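Local coordinates for uncharacterized protein (Pyrococcus abyssi, PDB 5IFF) that is the restriction DNA glycosylase R.PabI, which probably excises adenine bases from its recognition sequence in double-stranded DNA, at residues V127-A131 / I143-H147; L93-A97 / L195-I200; S6-I12 / L78-I84; T165-P169 / V182-V186. The protein carries 2 engineered substitutions. One frame throughout, in Å; residues are numbered along the deposited sequence.

In the fold
Interactions 1 and 2 touch: Ile143 CD1 lies 3.6 Å from Ile200 CD1, so helix 188-201 packs against strand 140-147, and both contacts reach the second subunit. Interactions 3 and 4 lie on the other side of the chain's centre from interaction 1 and share the three-stranded sheet, joined by a probable Ile12 O to Val186 N hydrogen bond of 2.9 Å and a Lys11 NZ to Glu185 OE2 salt bridge of 3.0 Å. Interaction 1 is close to the adenine site, empty in this chain, with the side chain of Ile143 about 4 Å from that of Val158; the contact's nearest atom is about 5 Å from the bound DNA, against about 19 Å for interaction 3.

Interaction 1. Residues V127-A131 / I143-H147; sequences VYPVA and IVLKH
A beta hairpin of the long, curved antiparallel sheet brings 127-131 and 143-147 together; their axes approach to 5.0 Å at 154°, and the strands splay toward Tyr128. Tyr128 (chi1 m) points its CB toward the partner strand, with CD2 4.0 Å from Leu145 O and OH 3.9 Å from His147 CE1; its ring meets Tyr128 of the second subunit, whose strand continues the sheet across the interface. Pro129, without an amide hydrogen, packs CG 3.5 Å from Leu145 CD1 (chi1 m, chi2 t), beside helix 104-107. Val130 (t) sets CG2 4.0 Å from Val144 CG1 and its CA 3.4 Å from Ile143 O, a CA-H...O contact. Ala131 and Ile143 form the hydrogen-bonded pair, CA atoms 5.0 Å apart, with Ala131 N to Ile143 O at 3.0 Å and Ile143 N to Ala131 O at 2.7 Å; Ile143 (m, t) sets CD1 3.7 Å from Ala131 CB. Where the backbones part, a water fills the gap, donating to Pro129 O (2.8 Å) and accepting from Leu145 N (2.7 Å).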
loop_
_atom_site.group_PDB
_atom_site.type_symbol
_atom_site.label_atom_id
_atom_site.label_comp_id
_atom_site.label_asym_id
_atom_site.label_seq_id
_atom_site.Cartn_x
_atom_site.Cartn_y
_atom_site.Cartn_z
ATOM N N VAL A 127 -6.345 12.707 25.941
ATOM C CA VAL A 127 -6.116 11.713 26.986
ATOM C C VAL A 127 -6.793 10.393 26.593
ATOM O O VAL A 127 -8.016 10.349 26.450
ATOM C CB VAL A 127 -6.646 12.185 28.379
ATOM C CG1 VAL A 127 -6.143 11.277 29.479
ATOM C CG2 VAL A 127 -6.237 13.643 28.671
ATOM N N TYR A 128 -5.977 9.366 26.372
ATOM C CA TYR A 128 -6.428 8.046 25.918
ATOM C C TYR A 128 -6.389 7.027 27.060
ATOM O O TYR A 128 -5.355 6.873 27.713
ATOM C CB TYR A 128 -5.544 7.525 24.796
ATOM C CG TYR A 128 -5.631 8.259 23.492
ATOM C CD1 TYR A 128 -5.093 9.544 23.348
ATOM C CD2 TYR A 128 -6.220 7.664 22.385
ATOM C CE1 TYR A 128 -5.173 10.215 22.142
ATOM C CE2 TYR A 128 -6.297 8.328 21.175
ATOM C CZ TYR A 128 -5.766 9.602 21.062
ATOM O OH TYR A 128 -5.842 10.251 19.857
ATOM N N PRO A 129 -7.499 6.301 27.283
ATOM C CA PRO A 129 -7.503 5.324 28.377
ATOM C C PRO A 129 -6.778 4.040 27.956
ATOM O O PRO A 129 -6.928 3.585 26.811
ATOM C CB PRO A 129 -9.001 5.073 28.610
ATOM C CG PRO A 129 -9.553 5.112 27.205
ATOM C CD PRO A 129 -8.723 6.207 26.473
ATOM N N VAL A 130 -5.992 3.477 28.867
ATOM C CA VAL A 130 -5.312 2.217 28.649
ATOM C C VAL A 130 -5.628 1.242 29.789
ATOM O O VAL A 130 -5.533 1.606 30.956
ATOM C CB VAL A 130 -3.802 2.450 28.559
ATOM C CG1 VAL A 130 -3.031 1.152 28.449
ATOM C CG2 VAL A 130 -3.483 3.369 27.354
ATOM N N ALA A 131 -6.039 0.020 29.454
ATOM C CA ALA A 131 -6.232 -0.998 30.502
ATOM C C ALA A 131 -5.033 -1.916 30.462
ATOM O O ALA A 131 -4.612 -2.339 29.383
ATOM C CB ALA A 131 -7.542 -1.804 30.281
ATOM N N ILE A 143 -4.919 -3.064 26.754
ATOM C CA ILE A 143 -5.997 -2.706 25.831
ATOM C C ILE A 143 -5.927 -1.214 25.567
ATOM O O ILE A 143 -5.839 -0.407 26.487
ATOM C CB ILE A 143 -7.388 -3.072 26.375
ATOM C CG1 ILE A 143 -7.330 -4.449 27.068
ATOM C CG2 ILE A 143 -8.471 -3.037 25.232
ATOM C CD1 ILE A 143 -8.411 -4.667 28.105
ATOM N N VAL A 144 -5.873 -0.842 24.307
ATOM C CA VAL A 144 -5.730 0.586 24.000
ATOM C C VAL A 144 -6.808 0.949 22.982
ATOM O O VAL A 144 -7.465 0.055 22.425
ATOM C CB VAL A 144 -4.355 0.899 23.428
ATOM C CG1 VAL A 144 -3.270 0.624 24.481
ATOM C CG2 VAL A 144 -4.123 0.022 22.210
ATOM N N LEU A 145 -6.989 2.242 22.767
ATOM C CA LEU A 145 -7.978 2.734 21.816
ATOM C C LEU A 145 -7.288 3.405 20.641
ATOM O O LEU A 145 -6.197 3.984 20.790
ATOM C CB LEU A 145 -8.933 3.726 22.470
ATOM C CG LEU A 145 -9.778 3.161 23.617
ATOM C CD1 LEU A 145 -10.779 4.257 24.018
ATOM C CD2 LEU A 145 -10.478 1.837 23.277
ATOM N N LYS A 146 -7.938 3.309 19.481
ATOM C CA LYS A 146 -7.550 4.043 18.270
ATOM C C LYS A 146 -8.806 4.661 17.644
ATOM O O LYS A 146 -9.893 4.091 17.730
ATOM C CB LYS A 146 -6.837 3.118 17.275
ATOM C CG LYS A 146 -6.156 3.850 16.118
ATOM C CD LYS A 146 -4.743 3.278 15.860
ATOM C CE LYS A 146 -3.884 4.219 15.022
ATOM N NZ LYS A 146 -2.487 3.714 14.938
ATOM N N HIS A 147 -8.679 5.844 17.047
ATOM C CA HIS A 147 -9.824 6.400 16.339
ATOM C C HIS A 147 -10.147 5.484 15.183
ATOM O O HIS A 147 -9.238 4.886 14.598
ATOM C CB HIS A 147 -9.553 7.821 15.856
ATOM C CG HIS A 147 -9.850 8.854 16.889
ATOM N ND1 HIS A 147 -8.876 9.660 17.447
ATOM C CD2 HIS A 147 -11.013 9.201 17.490
ATOM C CE1 HIS A 147 -9.431 10.466 18.333
ATOM N NE2 HIS A 147 -10.729 10.207 18.379
HETATM O O HOH W 1 -5.847 4.191 24.296
#

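Interaction 2. Residues L93-A97 / L195-I200; sequences LLKFA and LKAFII
Leu93, Phe96 and Ala97 line one side of a regular helical turn and meet Leu195, Lys196, Ile199 and Ile200 on another. The axes of the two segments run nearly parallel, crossing at -19° and 10.4 Å apart, with Leu93 CA 7.3 Å from Lys196 CA and Ala97 CA 6.2 Å from Ile199 CA. Phe96 (chi1 t, chi2 74°) swings its ring across the gap. Lys196, in an m, t, p, t conformation, folds over one face: its CE stands 3.8 Å from the ring centroid in a CH-pi contact, and its NZ 4.6 Å from that centroid, 20° off the normal, makes a cation-pi interaction. Helix 188-201 lies between helix 87-99 and the curved sheet, where Ala197 and Ile200 pack on Ile143 of strand 140-147. Obliquely to the Phe96 ring, Ile199 CG2 lies 3.7 Å from CE2 and Ile200 (chi1 p, chi2 t) CG2 3.7 Å from CZ. Leu93 (m, t) places CD1 3.6 Å from CD1 of Leu195 (m, t) and CD2 3.6 Å from Lys196 CG. Ile199 (m, t) extends CD1 to within 3.9 Å of Ala97 CB. From the second subunit, Tyr119 packs on Phe96 and Phe121 on Lys196 and Ile200.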
loop_
_atom_site.group_PDB
_atom_site.type_symbol
_atom_site.label_atom_id
_atom_site.label_comp_id
_atom_site.label_asym_id
_atom_site.label_seq_id
_atom_site.Cartn_x
_atom_site.Cartn_y
_atom_site.Cartn_z
ATOM N N LEU A 93 -15.225 -18.021 32.887
ATOM C CA LEU A 93 -15.114 -16.909 31.961
ATOM C C LEU A 93 -16.502 -16.434 31.476
ATOM O O LEU A 93 -16.729 -15.233 31.297
ATOM C CB LEU A 93 -14.252 -17.301 30.777
ATOM C CG LEU A 93 -12.772 -17.390 31.123
ATOM C CD1 LEU A 93 -12.047 -18.216 30.078
ATOM C CD2 LEU A 93 -12.252 -15.964 31.223
ATOM N N LEU A 94 -17.407 -17.379 31.226
ATOM C CA LEU A 94 -18.786 -16.991 30.823
ATOM C C LEU A 94 -19.477 -16.202 31.939
ATOM O O LEU A 94 -20.218 -15.212 31.667
ATOM C CB LEU A 94 -19.602 -18.228 30.426
ATOM C CG LEU A 94 -19.143 -18.922 29.126
ATOM C CD1 LEU A 94 -19.964 -20.221 28.945
ATOM C CD2 LEU A 94 -19.285 -18.013 27.941
ATOM N N LYS A 95 -19.242 -16.614 33.177
ATOM C CA LYS A 95 -19.756 -15.900 34.352
ATOM C C LYS A 95 -19.194 -14.468 34.460
ATOM O O LYS A 95 -19.904 -13.529 34.820
ATOM C CB LYS A 95 -19.412 -16.641 35.636
ATOM C CG LYS A 95 -20.187 -16.120 36.856
ATOM C CD LYS A 95 -20.017 -17.033 38.095
ATOM C CE LYS A 95 -20.042 -18.529 37.745
ATOM N NZ LYS A 95 -20.595 -19.425 38.841
ATOM N N PHE A 96 -17.903 -14.340 34.220
ATOM C CA PHE A 96 -17.257 -13.021 34.179
ATOM C C PHE A 96 -17.930 -12.112 33.131
ATOM O O PHE A 96 -18.334 -10.970 33.438
ATOM C CB PHE A 96 -15.761 -13.186 33.885
ATOM C CG PHE A 96 -15.015 -11.872 33.707
ATOM C CD1 PHE A 96 -14.730 -11.064 34.807
ATOM C CD2 PHE A 96 -14.610 -11.465 32.447
ATOM C CE1 PHE A 96 -14.020 -9.855 34.660
ATOM C CE2 PHE A 96 -13.907 -10.253 32.281
ATOM C CZ PHE A 96 -13.615 -9.448 33.406
ATOM N N ALA A 97 -18.083 -12.631 31.914
ATOM C CA ALA A 97 -18.724 -11.864 30.861
ATOM C C ALA A 97 -20.139 -11.427 31.229
ATOM O O ALA A 97 -20.558 -10.333 30.823
ATOM C CB ALA A 97 -18.731 -12.648 29.562
ATOM N N LEU A 195 -8.771 -13.476 27.089
ATOM C CA LEU A 195 -10.222 -13.581 26.849
ATOM C C LEU A 195 -10.904 -12.523 27.660
ATOM O O LEU A 195 -11.756 -11.832 27.144
ATOM C CB LEU A 195 -10.758 -14.984 27.239
ATOM C CG LEU A 195 -10.278 -16.057 26.245
ATOM C CD1 LEU A 195 -10.485 -17.461 26.925
ATOM C CD2 LEU A 195 -11.005 -16.008 24.863
ATOM N N LYS A 196 -10.479 -12.351 28.909
ATOM C CA LYS A 196 -11.070 -11.301 29.751
ATOM C C LYS A 196 -10.801 -9.913 29.198
ATOM O O LYS A 196 -11.678 -9.023 29.290
ATOM C CB LYS A 196 -10.555 -11.386 31.158
ATOM C CG LYS A 196 -11.132 -12.636 31.897
ATOM C CD LYS A 196 -10.425 -12.869 33.242
ATOM C CE LYS A 196 -10.809 -11.809 34.222
ATOM N NZ LYS A 196 -10.585 -12.306 35.615
ATOM N N ALA A 197 -9.606 -9.721 28.636
ATOM C CA ALA A 197 -9.290 -8.437 27.979
ATOM C C ALA A 197 -10.297 -8.120 26.850
ATOM O O ALA A 197 -10.833 -7.004 26.763
ATOM C CB ALA A 197 -7.835 -8.446 27.439
ATOM N N PHE A 198 -10.565 -9.081 25.974
ATOM C CA PHE A 198 -11.476 -8.825 24.902
ATOM C C PHE A 198 -12.902 -8.573 25.430
ATOM O O PHE A 198 -13.653 -7.743 24.875
ATOM C CB PHE A 198 -11.453 -10.005 23.900
ATOM C CG PHE A 198 -10.339 -9.911 22.900
ATOM C CD1 PHE A 198 -10.350 -8.885 21.939
ATOM C CD2 PHE A 198 -9.264 -10.810 22.914
ATOM C CE1 PHE A 198 -9.319 -8.778 20.966
ATOM C CE2 PHE A 198 -8.217 -10.703 21.966
ATOM C CZ PHE A 198 -8.245 -9.694 20.996
ATOM N N ILE A 199 -13.260 -9.292 26.494
ATOM C CA ILE A 199 -14.563 -9.152 27.112
ATOM C C ILE A 199 -14.772 -7.711 27.640
ATOM O O ILE A 199 -15.873 -7.174 27.494
ATOM C CB ILE A 199 -14.739 -10.194 28.241
ATOM C CG1 ILE A 199 -15.061 -11.550 27.613
ATOM C CG2 ILE A 199 -15.852 -9.803 29.212
ATOM C CD1 ILE A 199 -14.974 -12.686 28.633
ATOM N N ILE A 200 -13.728 -7.082 28.203
ATOM C CA ILE A 200 -13.908 -5.727 28.764
ATOM C C ILE A 200 -13.569 -4.611 27.737
ATOM O O ILE A 200 -13.840 -3.443 27.983
ATOM C CB ILE A 200 -13.092 -5.507 30.024
ATOM C CG1 ILE A 200 -11.583 -5.524 29.726
ATOM C CG2 ILE A 200 -13.491 -6.529 31.092
ATOM C CD1 ILE A 200 -10.761 -4.810 30.821
#

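Interaction 3. Residues S6-I12 / L78-I84; sequences SFENGKI and LAHEHGI
Phe7 lays its ring face-to-face over the imidazole of His82, centroids 3.6 Å apart and planes at 5°, with Phe7 CE1 3.5 Å from His82 CG. Rotamers t at Phe7 and m at His82 allow this, and His82 ND1 donates to Leu78 O at 3.2 Å. Segment 6-12 is a hairpin: Glu8 to Lys11 form a type I' turn, with Asn9 and Gly10 at positive phi, closed by Lys11 N to Glu8 O at 2.9 Å and Glu8 N to Lys11 O at 3.0 Å. Segment 78-84 ends its helix in a Schellman motif, with Gly83 N to His80 O at 3.1 Å, a weak Ile84 N to Ala79 O bond at 2.8 Å, and Gly83 at positive phi. Ile84 (m, t) directs CD1 to 3.4 Å from Gly10 O and 3.9 Å from Phe7 CE1. Ile12 (m, m) sets CD1 3.7 Å from Leu78 CB. The hairpin of strands 4-8 and 11-17 packs on the end of helix 72-81, while Ala79 and Ile84 touch helix 188-201.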
loop_
_atom_site.group_PDB
_atom_site.type_symbol
_atom_site.label_atom_id
_atom_site.label_comp_id
_atom_site.label_asym_id
_atom_site.label_seq_id
_atom_site.Cartn_x
_atom_site.Cartn_y
_atom_site.Cartn_z
ATOM N N SER A 6 0.537 -24.266 18.119
ATOM C CA SER A 6 0.398 -25.720 18.039
ATOM C C SER A 6 0.217 -26.317 19.431
ATOM O O SER A 6 0.417 -25.627 20.428
ATOM C CB SER A 6 1.617 -26.328 17.344
ATOM O OG SER A 6 2.779 -26.049 18.119
ATOM N N PHE A 7 -0.218 -27.579 19.482
ATOM C CA PHE A 7 -0.180 -28.354 20.710
ATOM C C PHE A 7 1.044 -29.265 20.680
ATOM O O PHE A 7 1.186 -30.059 19.756
ATOM C CB PHE A 7 -1.472 -29.177 20.902
ATOM C CG PHE A 7 -1.418 -30.105 22.099
ATOM C CD1 PHE A 7 -1.654 -29.616 23.382
ATOM C CD2 PHE A 7 -1.087 -31.449 21.939
ATOM C CE1 PHE A 7 -1.580 -30.446 24.482
ATOM C CE2 PHE A 7 -1.009 -32.301 23.038
ATOM C CZ PHE A 7 -1.246 -31.801 24.314
ATOM N N GLU A 8 1.921 -29.135 21.686
ATOM C CA GLU A 8 3.119 -29.976 21.832
ATOM C C GLU A 8 3.419 -30.332 23.285
ATOM O O GLU A 8 3.461 -29.441 24.147
ATOM C CB GLU A 8 4.365 -29.267 21.277
ATOM C CG GLU A 8 4.327 -29.014 19.825
ATOM C CD GLU A 8 5.353 -27.996 19.393
ATOM O OE1 GLU A 8 6.426 -27.860 20.036
ATOM O OE2 GLU A 8 5.078 -27.337 18.382
ATOM N N ASN A 9 3.641 -31.617 23.539
ATOM C CA ASN A 9 4.100 -32.091 24.842
ATOM C C ASN A 9 3.282 -31.498 25.979
ATOM O O ASN A 9 3.828 -30.916 26.914
ATOM C CB ASN A 9 5.582 -31.751 25.026
ATOM C CG ASN A 9 6.434 -32.214 23.846
ATOM O OD1 ASN A 9 7.122 -31.407 23.204
ATOM N ND2 ASN A 9 6.388 -33.522 23.550
ATOM N N GLY A 10 1.960 -31.584 25.859
ATOM C CA GLY A 10 1.076 -31.141 26.923
ATOM C C GLY A 10 0.875 -29.645 27.069
ATOM O O GLY A 10 0.260 -29.202 28.038
ATOM N N LYS A 11 1.375 -28.840 26.125
ATOM C CA LYS A 11 1.300 -27.375 26.239
ATOM C C LYS A 11 0.864 -26.741 24.930
ATOM O O LYS A 11 1.135 -27.275 23.858
ATOM C CB LYS A 11 2.670 -26.747 26.609
ATOM C CG LYS A 11 3.331 -27.424 27.794
ATOM C CD LYS A 11 4.651 -26.739 28.138
ATOM C CE LYS A 11 5.355 -27.572 29.275
ATOM N NZ LYS A 11 6.836 -27.326 29.262
ATOM N N ILE A 12 0.227 -25.587 25.026
ATOM C CA ILE A 12 -0.028 -24.805 23.813
ATOM C C ILE A 12 1.263 -24.011 23.553
ATOM O O ILE A 12 1.778 -23.365 24.460
ATOM C CB ILE A 12 -1.220 -23.860 23.969
ATOM C CG1 ILE A 12 -2.510 -24.662 24.247
ATOM C CG2 ILE A 12 -1.358 -22.917 22.744
ATOM C CD1 ILE A 12 -2.670 -25.877 23.346
ATOM N N LEU A 78 -7.558 -25.386 21.030
ATOM C CA LEU A 78 -6.576 -26.469 21.276
ATOM C C LEU A 78 -6.422 -26.709 22.776
ATOM O O LEU A 78 -6.354 -27.867 23.205
ATOM C CB LEU A 78 -5.198 -26.146 20.672
ATOM C CG LEU A 78 -5.026 -26.283 19.161
ATOM C CD1 LEU A 78 -3.586 -25.853 18.788
ATOM C CD2 LEU A 78 -5.388 -27.697 18.647
ATOM N N ALA A 79 -6.390 -25.624 23.566
ATOM C CA ALA A 79 -6.254 -25.790 25.027
ATOM C C ALA A 79 -7.432 -26.578 25.623
ATOM O O ALA A 79 -7.286 -27.416 26.524
ATOM C CB ALA A 79 -6.142 -24.420 25.697
ATOM N N HIS A 80 -8.633 -26.257 25.155
ATOM C CA HIS A 80 -9.803 -26.977 25.662
ATOM C C HIS A 80 -9.859 -28.409 25.142
ATOM O O HIS A 80 -10.129 -29.338 25.909
ATOM C CB HIS A 80 -11.091 -26.209 25.307
ATOM C CG HIS A 80 -12.314 -26.879 25.823
ATOM N ND1 HIS A 80 -12.538 -27.101 27.170
ATOM C CD2 HIS A 80 -13.340 -27.488 25.168
ATOM C CE1 HIS A 80 -13.681 -27.758 27.323
ATOM N NE2 HIS A 80 -14.178 -28.000 26.120
ATOM N N GLU A 81 -9.558 -28.630 23.860
ATOM C CA GLU A 81 -9.488 -30.001 23.342
ATOM C C GLU A 81 -8.616 -30.911 24.236
ATOM O O GLU A 81 -8.937 -32.079 24.444
ATOM C CB GLU A 81 -8.923 -30.048 21.928
ATOM C CG GLU A 81 -9.753 -29.423 20.826
ATOM C CD GLU A 81 -9.025 -29.475 19.478
ATOM O OE1 GLU A 81 -8.265 -30.463 19.241
ATOM O OE2 GLU A 81 -9.203 -28.526 18.675
ATOM N N HIS A 82 -7.524 -30.364 24.760
ATOM C CA HIS A 82 -6.501 -31.152 25.429
ATOM C C HIS A 82 -6.565 -31.029 26.939
ATOM O O HIS A 82 -5.645 -31.432 27.607
ATOM C CB HIS A 82 -5.084 -30.755 24.907
ATOM C CG HIS A 82 -4.813 -31.325 23.556
ATOM N ND1 HIS A 82 -4.985 -30.600 22.396
ATOM C CD2 HIS A 82 -4.579 -32.598 23.166
ATOM C CE1 HIS A 82 -4.785 -31.388 21.352
ATOM N NE2 HIS A 82 -4.545 -32.607 21.797
ATOM N N GLY A 83 -7.627 -30.417 27.459
ATOM C CA GLY A 83 -7.829 -30.399 28.898
ATOM C C GLY A 83 -6.937 -29.407 29.630
ATOM O O GLY A 83 -6.872 -29.413 30.846
ATOM N N ILE A 84 -6.280 -28.518 28.880
ATOM C CA ILE A 84 -5.507 -27.451 29.486
ATOM C C ILE A 84 -6.457 -26.381 30.027
ATOM O O ILE A 84 -6.331 -25.932 31.170
ATOM C CB ILE A 84 -4.505 -26.864 28.469
ATOM C CG1 ILE A 84 -3.395 -27.910 28.190
ATOM C CG2 ILE A 84 -3.840 -25.592 29.012
ATOM C CD1 ILE A 84 -2.520 -27.541 26.915
#

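Interaction 4. Residues T165-P169 / V182-V186; sequences TNVEP and VKYEV
A single antiparallel beta bridge fastens the loop 165-169 to strand 182-186, an outer strand of the small three-stranded sheet. Glu168 and Lys183 are the hydrogen-bonded pair, CA atoms 5.0 Å apart, with Glu168 N to Lys183 O at 2.8 Å and Lys183 N to Glu168 O at 2.7 Å. Lys183 thus spends both backbone groups on the loop, whereas the alternate residues Val182, Tyr184 and Val186 bond to Leu16, Val14 and Ile12 of strand 11-17. The match stops there, for the loop enters from the 3-10 turn at Thr165-Asn166 and leaves through a cis peptide before Pro169, its touching part running 123° from the strand direction. Next to the bridge, Val167 (m) sets CB 3.9 Å from Val182 CG2 and CG1 4.1 Å from Tyr184 CB. Asn166 O lies 3.6 Å from Tyr184 CD1, at the ring edge. The polar ends find other partners: Asn166 ND2 bonds to Ser137 O and Glu139 OE2, and Tyr184 OH to Glu139 OE2. Glu168 OE2 and Glu185 OE2 come within 3.8 Å, a like-charge approach eased on one side by the salt bridge from Lys11 to Glu185. On the Asn166 side of the bridge, where the backbones diverge, a water donates to Asn166 O at 2.8 Å and accepts from Glu185 N at 2.9 Å.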
loop_
_atom_site.group_PDB
_atom_site.type_symbol
_atom_site.label_atom_id
_atom_site.label_comp_id
_atom_site.label_asym_id
_atom_site.label_seq_id
_atom_site.Cartn_x
_atom_site.Cartn_y
_atom_site.Cartn_z
ATOM N N THR A 165 12.819 -12.894 27.911
ATOM C CA THR A 165 13.471 -13.844 28.819
ATOM C C THR A 165 12.591 -15.080 28.962
ATOM O O THR A 165 12.980 -16.031 29.628
ATOM C CB THR A 165 13.710 -13.254 30.207
ATOM O OG1 THR A 165 12.487 -12.699 30.684
ATOM C CG2 THR A 165 14.746 -12.173 30.161
ATOM N N ASN A 166 11.365 -15.010 28.422
ATOM C CA ASN A 166 10.395 -16.110 28.521
ATOM C C ASN A 166 10.258 -16.950 27.268
ATOM O O ASN A 166 9.385 -17.818 27.216
ATOM C CB ASN A 166 8.976 -15.616 28.898
ATOM C CG ASN A 166 8.890 -15.186 30.339
ATOM O OD1 ASN A 166 9.891 -15.172 31.031
ATOM N ND2 ASN A 166 7.720 -14.804 30.779
ATOM N N VAL A 167 11.111 -16.724 26.276
ATOM C CA VAL A 167 11.024 -17.520 25.058
ATOM C C VAL A 167 12.257 -18.395 24.867
ATOM O O VAL A 167 13.255 -18.182 25.538
ATOM C CB VAL A 167 10.856 -16.609 23.801
ATOM C CG1 VAL A 167 9.574 -15.823 23.961
ATOM C CG2 VAL A 167 12.068 -15.736 23.586
ATOM N N GLU A 168 12.185 -19.343 23.928
ATOM C CA GLU A 168 13.308 -20.234 23.613
ATOM C C GLU A 168 13.599 -20.206 22.120
ATOM O O GLU A 168 12.689 -20.019 21.310
ATOM C CB GLU A 168 13.018 -21.694 23.992
ATOM C CG GLU A 168 12.361 -21.958 25.331
ATOM C CD GLU A 168 12.118 -23.474 25.543
ATOM O OE1 GLU A 168 12.968 -24.286 25.113
ATOM O OE2 GLU A 168 11.078 -23.854 26.123
ATOM N N PRO A 169 14.843 -20.448 21.734
ATOM C CA PRO A 169 16.054 -20.596 22.555
ATOM C C PRO A 169 16.400 -19.269 23.247
ATOM O O PRO A 169 16.250 -18.203 22.633
ATOM C CB PRO A 169 17.131 -20.976 21.537
ATOM C CG PRO A 169 16.385 -21.483 20.339
ATOM C CD PRO A 169 15.107 -20.710 20.309
ATOM N N VAL A 182 11.074 -17.731 17.488
ATOM C CA VAL A 182 11.290 -18.262 18.830
ATOM C C VAL A 182 10.039 -18.965 19.300
ATOM O O VAL A 182 8.970 -18.822 18.690
ATOM C CB VAL A 182 11.670 -17.180 19.854
ATOM C CG1 VAL A 182 13.027 -16.536 19.445
ATOM C CG2 VAL A 182 10.529 -16.155 19.976
ATOM N N LYS A 183 10.185 -19.725 20.378
ATOM C CA LYS A 183 9.124 -20.605 20.856
ATOM C C LYS A 183 8.677 -20.138 22.248
ATOM O O LYS A 183 9.510 -19.861 23.124
ATOM C CB LYS A 183 9.633 -22.055 20.872
ATOM C CG LYS A 183 8.618 -23.028 21.440
ATOM C CD LYS A 183 8.963 -24.497 21.144
ATOM C CE LYS A 183 9.913 -25.099 22.163
ATOM N NZ LYS A 183 9.896 -26.594 22.051
ATOM N N TYR A 184 7.368 -20.039 22.441
ATOM C CA TYR A 184 6.793 -19.556 23.680
ATOM C C TYR A 184 5.687 -20.492 24.172
ATOM O O TYR A 184 4.685 -20.707 23.463
ATOM C CB TYR A 184 6.219 -18.142 23.459
ATOM C CG TYR A 184 5.475 -17.610 24.654
ATOM C CD1 TYR A 184 6.135 -17.369 25.852
ATOM C CD2 TYR A 184 4.114 -17.332 24.580
ATOM C CE1 TYR A 184 5.443 -16.900 26.972
ATOM C CE2 TYR A 184 3.420 -16.847 25.693
ATOM C CZ TYR A 184 4.092 -16.614 26.871
ATOM O OH TYR A 184 3.387 -16.143 27.970
ATOM N N GLU A 185 5.806 -20.983 25.407
ATOM C CA GLU A 185 4.769 -21.858 25.943
ATOM C C GLU A 185 3.715 -20.949 26.533
ATOM O O GLU A 185 4.024 -20.064 27.334
ATOM C CB GLU A 185 5.350 -22.836 26.982
ATOM C CG GLU A 185 6.533 -23.659 26.418
ATOM C CD GLU A 185 7.208 -24.621 27.434
ATOM O OE1 GLU A 185 7.102 -24.384 28.651
ATOM O OE2 GLU A 185 7.827 -25.620 26.997
ATOM N N VAL A 186 2.469 -21.132 26.108
ATOM C CA VAL A 186 1.410 -20.215 26.515
ATOM C C VAL A 186 0.862 -20.702 27.837
ATOM O O VAL A 186 0.337 -21.797 27.896
ATOM C CB VAL A 186 0.253 -20.158 25.463
ATOM C CG1 VAL A 186 -0.886 -19.174 25.933
ATOM C CG2 VAL A 186 0.807 -19.749 24.087
HETATM O O HOH W 2 7.963 -20.255 27.190
#